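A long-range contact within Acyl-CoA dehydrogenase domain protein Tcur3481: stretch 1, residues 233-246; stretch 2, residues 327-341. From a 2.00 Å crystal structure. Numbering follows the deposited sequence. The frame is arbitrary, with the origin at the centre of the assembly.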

# COMPACT_ATOMS: atom_id res chain seq x y z
N GLY B 233 12.95 -15.61 8.60
CA GLY B 233 14.17 -16.10 7.97
C GLY B 233 14.07 -16.11 6.45
O GLY B 233 15.00 -15.70 5.75
N VAL B 234 12.91 -16.53 5.92
CA VAL B 234 12.70 -16.46 4.47
C VAL B 234 12.92 -15.03 3.97
O VAL B 234 13.60 -14.81 2.97
N ALA B 235 12.28 -14.05 4.61
CA ALA B 235 12.37 -12.69 4.07
C ALA B 235 13.80 -12.16 4.18
O ALA B 235 14.28 -11.48 3.27
N SER B 236 14.47 -12.45 5.30
CA SER B 236 15.84 -12.02 5.50
C SER B 236 16.76 -12.61 4.44
O SER B 236 17.60 -11.91 3.86
N GLY B 237 16.63 -13.92 4.19
CA GLY B 237 17.48 -14.55 3.19
C GLY B 237 17.19 -14.01 1.81
O GLY B 237 18.11 -13.75 1.03
N ALA B 238 15.91 -13.82 1.48
CA ALA B 238 15.54 -13.26 0.18
C ALA B 238 16.16 -11.88 -0.01
O ALA B 238 16.74 -11.57 -1.06
N LEU B 239 16.02 -11.02 1.00
CA LEU B 239 16.62 -9.69 0.91
C LEU B 239 18.14 -9.77 0.73
O LEU B 239 18.72 -9.05 -0.10
N HIS B 240 18.81 -10.64 1.49
CA HIS B 240 20.25 -10.75 1.39
C HIS B 240 20.67 -11.14 -0.03
O HIS B 240 21.55 -10.52 -0.62
N ILE B 241 20.01 -12.15 -0.61
CA ILE B 241 20.38 -12.61 -1.95
C ILE B 241 20.16 -11.50 -2.97
O ILE B 241 20.97 -11.28 -3.89
N THR B 242 19.04 -10.79 -2.83
CA THR B 242 18.66 -9.74 -3.76
C THR B 242 19.63 -8.55 -3.69
O THR B 242 20.04 -8.01 -4.73
N ALA B 243 20.00 -8.15 -2.46
CA ALA B 243 20.99 -7.09 -2.27
C ALA B 243 22.31 -7.44 -2.97
O ALA B 243 22.91 -6.59 -3.66
N SER B 244 22.81 -8.67 -2.75
CA SER B 244 24.04 -9.09 -3.42
C SER B 244 23.89 -9.06 -4.93
O SER B 244 24.82 -8.66 -5.65
N TYR B 245 22.78 -9.59 -5.45
CA TYR B 245 22.59 -9.63 -6.89
C TYR B 245 22.58 -8.21 -7.49
O TYR B 245 23.21 -7.96 -8.52
N LEU B 246 21.90 -7.26 -6.83
CA LEU B 246 21.76 -5.90 -7.36
C LEU B 246 23.09 -5.12 -7.32
O LEU B 246 23.21 -4.08 -7.99
N ASP B 327 16.59 -22.61 -11.80
CA ASP B 327 17.97 -22.95 -11.46
C ASP B 327 18.67 -21.86 -10.67
O ASP B 327 19.86 -22.01 -10.35
N TYR B 328 17.96 -20.79 -10.32
CA TYR B 328 18.47 -19.67 -9.55
C TYR B 328 17.71 -19.65 -8.22
O TYR B 328 16.58 -20.15 -8.17
N PRO B 329 18.31 -19.18 -7.10
CA PRO B 329 17.73 -19.53 -5.79
C PRO B 329 16.47 -18.79 -5.40
O PRO B 329 15.69 -19.32 -4.60
N ILE B 330 16.28 -17.56 -5.89
CA ILE B 330 15.35 -16.67 -5.19
C ILE B 330 13.91 -17.21 -5.28
O ILE B 330 13.11 -16.98 -4.37
N HIS B 331 13.55 -17.92 -6.37
CA HIS B 331 12.16 -18.34 -6.53
C HIS B 331 11.68 -19.22 -5.36
O HIS B 331 10.48 -19.28 -5.09
N ARG B 332 12.58 -19.93 -4.68
CA ARG B 332 12.15 -20.75 -3.54
C ARG B 332 11.69 -19.88 -2.38
O ARG B 332 10.77 -20.25 -1.65
N TYR B 333 12.34 -18.74 -2.17
CA TYR B 333 11.90 -17.81 -1.13
C TYR B 333 10.51 -17.28 -1.44
O TYR B 333 9.64 -17.20 -0.55
N PHE B 334 10.25 -16.99 -2.72
CA PHE B 334 8.89 -16.62 -3.13
C PHE B 334 7.89 -17.73 -2.78
O PHE B 334 6.81 -17.46 -2.22
N LEU B 335 8.22 -18.98 -3.14
CA LEU B 335 7.29 -20.09 -2.90
C LEU B 335 7.04 -20.30 -1.40
O LEU B 335 5.89 -20.48 -0.97
N TRP B 336 8.11 -20.33 -0.59
CA TRP B 336 7.97 -20.43 0.86
C TRP B 336 7.19 -19.24 1.45
O TRP B 336 6.28 -19.42 2.26
N GLY B 337 7.58 -18.02 1.07
CA GLY B 337 6.92 -16.85 1.64
C GLY B 337 5.44 -16.85 1.36
O GLY B 337 4.62 -16.63 2.25
N LYS B 338 5.09 -17.15 0.11
CA LYS B 338 3.70 -17.19 -0.34
C LYS B 338 2.92 -18.25 0.44
O LYS B 338 1.83 -17.98 0.97
N GLN B 339 3.46 -19.46 0.54
CA GLN B 339 2.74 -20.50 1.28
C GLN B 339 2.57 -20.12 2.75
O GLN B 339 1.48 -20.26 3.33
N ILE B 340 3.65 -19.66 3.38
CA ILE B 340 3.59 -19.38 4.81
C ILE B 340 2.55 -18.28 5.09
O ILE B 340 1.83 -18.33 6.10
N SER B 341 2.45 -17.31 4.18
CA SER B 341 1.57 -16.15 4.41
C SER B 341 0.09 -16.53 4.40
O SER B 341 -0.76 -15.70 4.76

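The helix of the first stretch runs nearly antiparallel to that of the second, with axes that approach to 9.6 Å and N-to-C directions 154° apart. No hydrogen bond crosses between them, so the contact, which buries 515 Å² in all, rests on the fit of side chains into hollows. The backbones come nearest where V234 faces Y333, their CA atoms 5.8 Å apart, and each of these residues acts as a knob for the other helix.

V234, in the t rotamer, points toward the second helix and sits among Y333, W336, G337 and I340. V234 CG1 lies 3.9 Å from Y333 CD2 and 4.0 Å from G337 N, so that the backbone of G337 forms part of the hollow. V234 CG2 packs 3.9 Å from W336 CE3 and 4.2 Å from I340 CD1; both of those side chains are m at chi1.

The reciprocal knob is Y333, chi1 m, which enters a hollow formed by V234, G237, A238 and I241. G237 makes room for the ring: a CB at this position would point toward the second stretch and fall 2.9 Å from Y333 CE2, a clash. A238 CB rests 3.8 Å from Y333 CB. The V234 carbonyl lies at the ring edge, near its plane, with V234 O 3.3 Å from Y333 CD2. On the I241 side of the hollow, I241 CD1 reaches within 3.5 Å of Y333 CE1. The Y333 hydroxyl is hydrogen-bonded elsewhere in the structure.

I241 (m, t) points toward the second stretch and extends the apolar surface to its loop, where I241 CD1 comes 4.5 Å from P329 CB. I241 CG2 lies 4.2 Å from I330 CD1. The CA-to-CB bond of I330 points sideways, but its t, p conformation brings the end of the side chain nearer, with I330 CD1 3.8 Å from A238 CB. I330 CD1 is also 3.7 Å from T242 OG1, a hydroxyl already engaged within its own helix by donating to A238 O at 2.8 Å.

Beyond this, two tyrosines, both t at chi1 and both pointing toward the opposite stretch, close the contact. Y328 turns the edge of its ring toward the face of Y245 in an offset edge-to-face pair, with centroids 5.8 Å apart and planes at 69°. Y328 OH lies 3.5 Å from Y245 CD1 and 3.7 Å from I241 CG2, while it is hydrogen-bonded elsewhere in the structure.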

# COMPACT_ATOMS: atom_id res chain seq x y z
CB VAL B 234 11.30 -16.96 4.09
CG1 VAL B 234 11.05 -16.71 2.58
CG2 VAL B 234 11.17 -18.50 4.44
CB ALA B 235 11.40 -11.75 4.81
CB SER B 236 16.32 -12.44 6.91
OG SER B 236 15.55 -11.78 7.90
CB ALA B 238 14.00 -13.18 0.07
CB LEU B 239 16.28 -8.87 2.16
CG LEU B 239 16.82 -7.44 2.12
CD1 LEU B 239 16.42 -6.65 0.81
CD2 LEU B 239 16.33 -6.66 3.37
CB HIS B 240 20.80 -11.75 2.42
CG HIS B 240 22.30 -11.88 2.38
ND1 HIS B 240 23.14 -10.92 2.91
CD2 HIS B 240 23.10 -12.82 1.84
CE1 HIS B 240 24.40 -11.28 2.71
NE2 HIS B 240 24.40 -12.43 2.06
CB ILE B 241 19.53 -13.86 -2.32
CG1 ILE B 241 20.01 -15.10 -1.56
CG2 ILE B 241 19.57 -14.11 -3.90
CD1 ILE B 241 18.88 -16.16 -1.53
CB THR B 242 17.22 -9.31 -3.45
OG1 THR B 242 16.38 -10.47 -3.59
CG2 THR B 242 16.76 -8.24 -4.48
CB ALA B 243 21.23 -6.87 -0.77
CB SER B 244 24.44 -10.52 -2.99
OG SER B 244 24.68 -10.61 -1.58
CB TYR B 245 21.27 -10.36 -7.24
CG TYR B 245 21.03 -10.42 -8.73
CD1 TYR B 245 21.73 -11.32 -9.50
CD2 TYR B 245 20.09 -9.59 -9.36
CE1 TYR B 245 21.55 -11.40 -10.89
CE2 TYR B 245 19.89 -9.66 -10.77
CZ TYR B 245 20.62 -10.55 -11.52
OH TYR B 245 20.45 -10.66 -12.88
CB LEU B 246 20.65 -5.13 -6.60
CG LEU B 246 19.24 -5.73 -6.79
CD1 LEU B 246 18.14 -5.15 -5.84
CD2 LEU B 246 18.82 -5.55 -8.23
CB ASP B 327 18.75 -23.30 -12.73
CG ASP B 327 18.35 -24.68 -13.25
OD1 ASP B 327 18.22 -24.86 -14.48
OD2 ASP B 327 18.09 -25.57 -12.40
CB TYR B 328 18.29 -18.35 -10.34
CG TYR B 328 18.79 -17.11 -9.61
CD1 TYR B 328 20.15 -16.73 -9.67
CD2 TYR B 328 17.91 -16.34 -8.82
CE1 TYR B 328 20.63 -15.61 -8.99
CE2 TYR B 328 18.34 -15.22 -8.12
CZ TYR B 328 19.71 -14.85 -8.20
OH TYR B 328 20.17 -13.74 -7.52
CB PRO B 329 18.87 -19.22 -4.80
CG PRO B 329 19.84 -18.36 -5.57
CD PRO B 329 19.73 -18.82 -6.99
CB ILE B 330 15.44 -15.22 -5.72
CG1 ILE B 330 14.70 -14.24 -4.77
CG2 ILE B 330 14.87 -15.13 -7.18
CD1 ILE B 330 15.43 -14.03 -3.39
CB HIS B 331 11.97 -19.13 -7.83
CG HIS B 331 12.55 -20.51 -7.77
ND1 HIS B 331 13.93 -20.72 -7.78
CD2 HIS B 331 11.98 -21.73 -7.65
CE1 HIS B 331 14.17 -22.02 -7.72
NE2 HIS B 331 13.01 -22.66 -7.64
CB ARG B 332 13.28 -21.70 -3.08
CG ARG B 332 13.61 -22.78 -4.12
CD ARG B 332 14.29 -24.00 -3.48
NE ARG B 332 14.77 -24.92 -4.52
CZ ARG B 332 15.86 -24.72 -5.27
NH1 ARG B 332 16.18 -25.62 -6.21
NH2 ARG B 332 16.63 -23.66 -5.07
CB TYR B 333 12.92 -16.66 -1.02
CG TYR B 333 14.24 -17.20 -0.52
CD1 TYR B 333 15.11 -17.88 -1.38
CD2 TYR B 333 14.57 -17.12 0.84
CE1 TYR B 333 16.29 -18.46 -0.89
CE2 TYR B 333 15.76 -17.68 1.33
CZ TYR B 333 16.60 -18.34 0.46
OH TYR B 333 17.78 -18.88 0.97
CB PHE B 334 8.84 -16.32 -4.65
CG PHE B 334 7.48 -15.90 -5.08
CD1 PHE B 334 6.96 -14.68 -4.68
CD2 PHE B 334 6.67 -16.77 -5.80
CE1 PHE B 334 5.65 -14.30 -5.02
CE2 PHE B 334 5.37 -16.40 -6.15
CZ PHE B 334 4.86 -15.14 -5.76
CB LEU B 335 7.80 -21.40 -3.54
CG LEU B 335 7.99 -21.38 -5.07
CD1 LEU B 335 8.50 -22.74 -5.56
CD2 LEU B 335 6.61 -21.03 -5.70
CB TRP B 336 9.35 -20.51 1.53
CG TRP B 336 9.95 -21.91 1.51
CD1 TRP B 336 10.07 -22.73 0.44
CD2 TRP B 336 10.51 -22.63 2.64
NE1 TRP B 336 10.68 -23.91 0.81
CE2 TRP B 336 10.96 -23.87 2.16
CE3 TRP B 336 10.69 -22.32 4.00
CZ2 TRP B 336 11.56 -24.84 2.99
CZ3 TRP B 336 11.31 -23.29 4.83
CH2 TRP B 336 11.73 -24.52 4.32
CB LYS B 338 3.71 -17.43 -1.87
CG LYS B 338 2.43 -17.85 -2.55
CD LYS B 338 1.78 -16.68 -3.35
CE LYS B 338 0.37 -17.06 -3.90
NZ LYS B 338 -0.47 -15.82 -4.31
CB GLN B 339 3.46 -21.86 1.20
CG GLN B 339 2.57 -22.90 1.95
CD GLN B 339 2.88 -24.31 1.55
OE1 GLN B 339 3.07 -24.59 0.36
NE2 GLN B 339 2.92 -25.22 2.52
CB ILE B 340 4.98 -19.00 5.35
CG1 ILE B 340 5.88 -20.24 5.37
CG2 ILE B 340 4.88 -18.47 6.79
CD1 ILE B 340 7.37 -19.85 5.64
CB SER B 341 1.84 -15.06 3.35
OG SER B 341 1.44 -15.53 2.05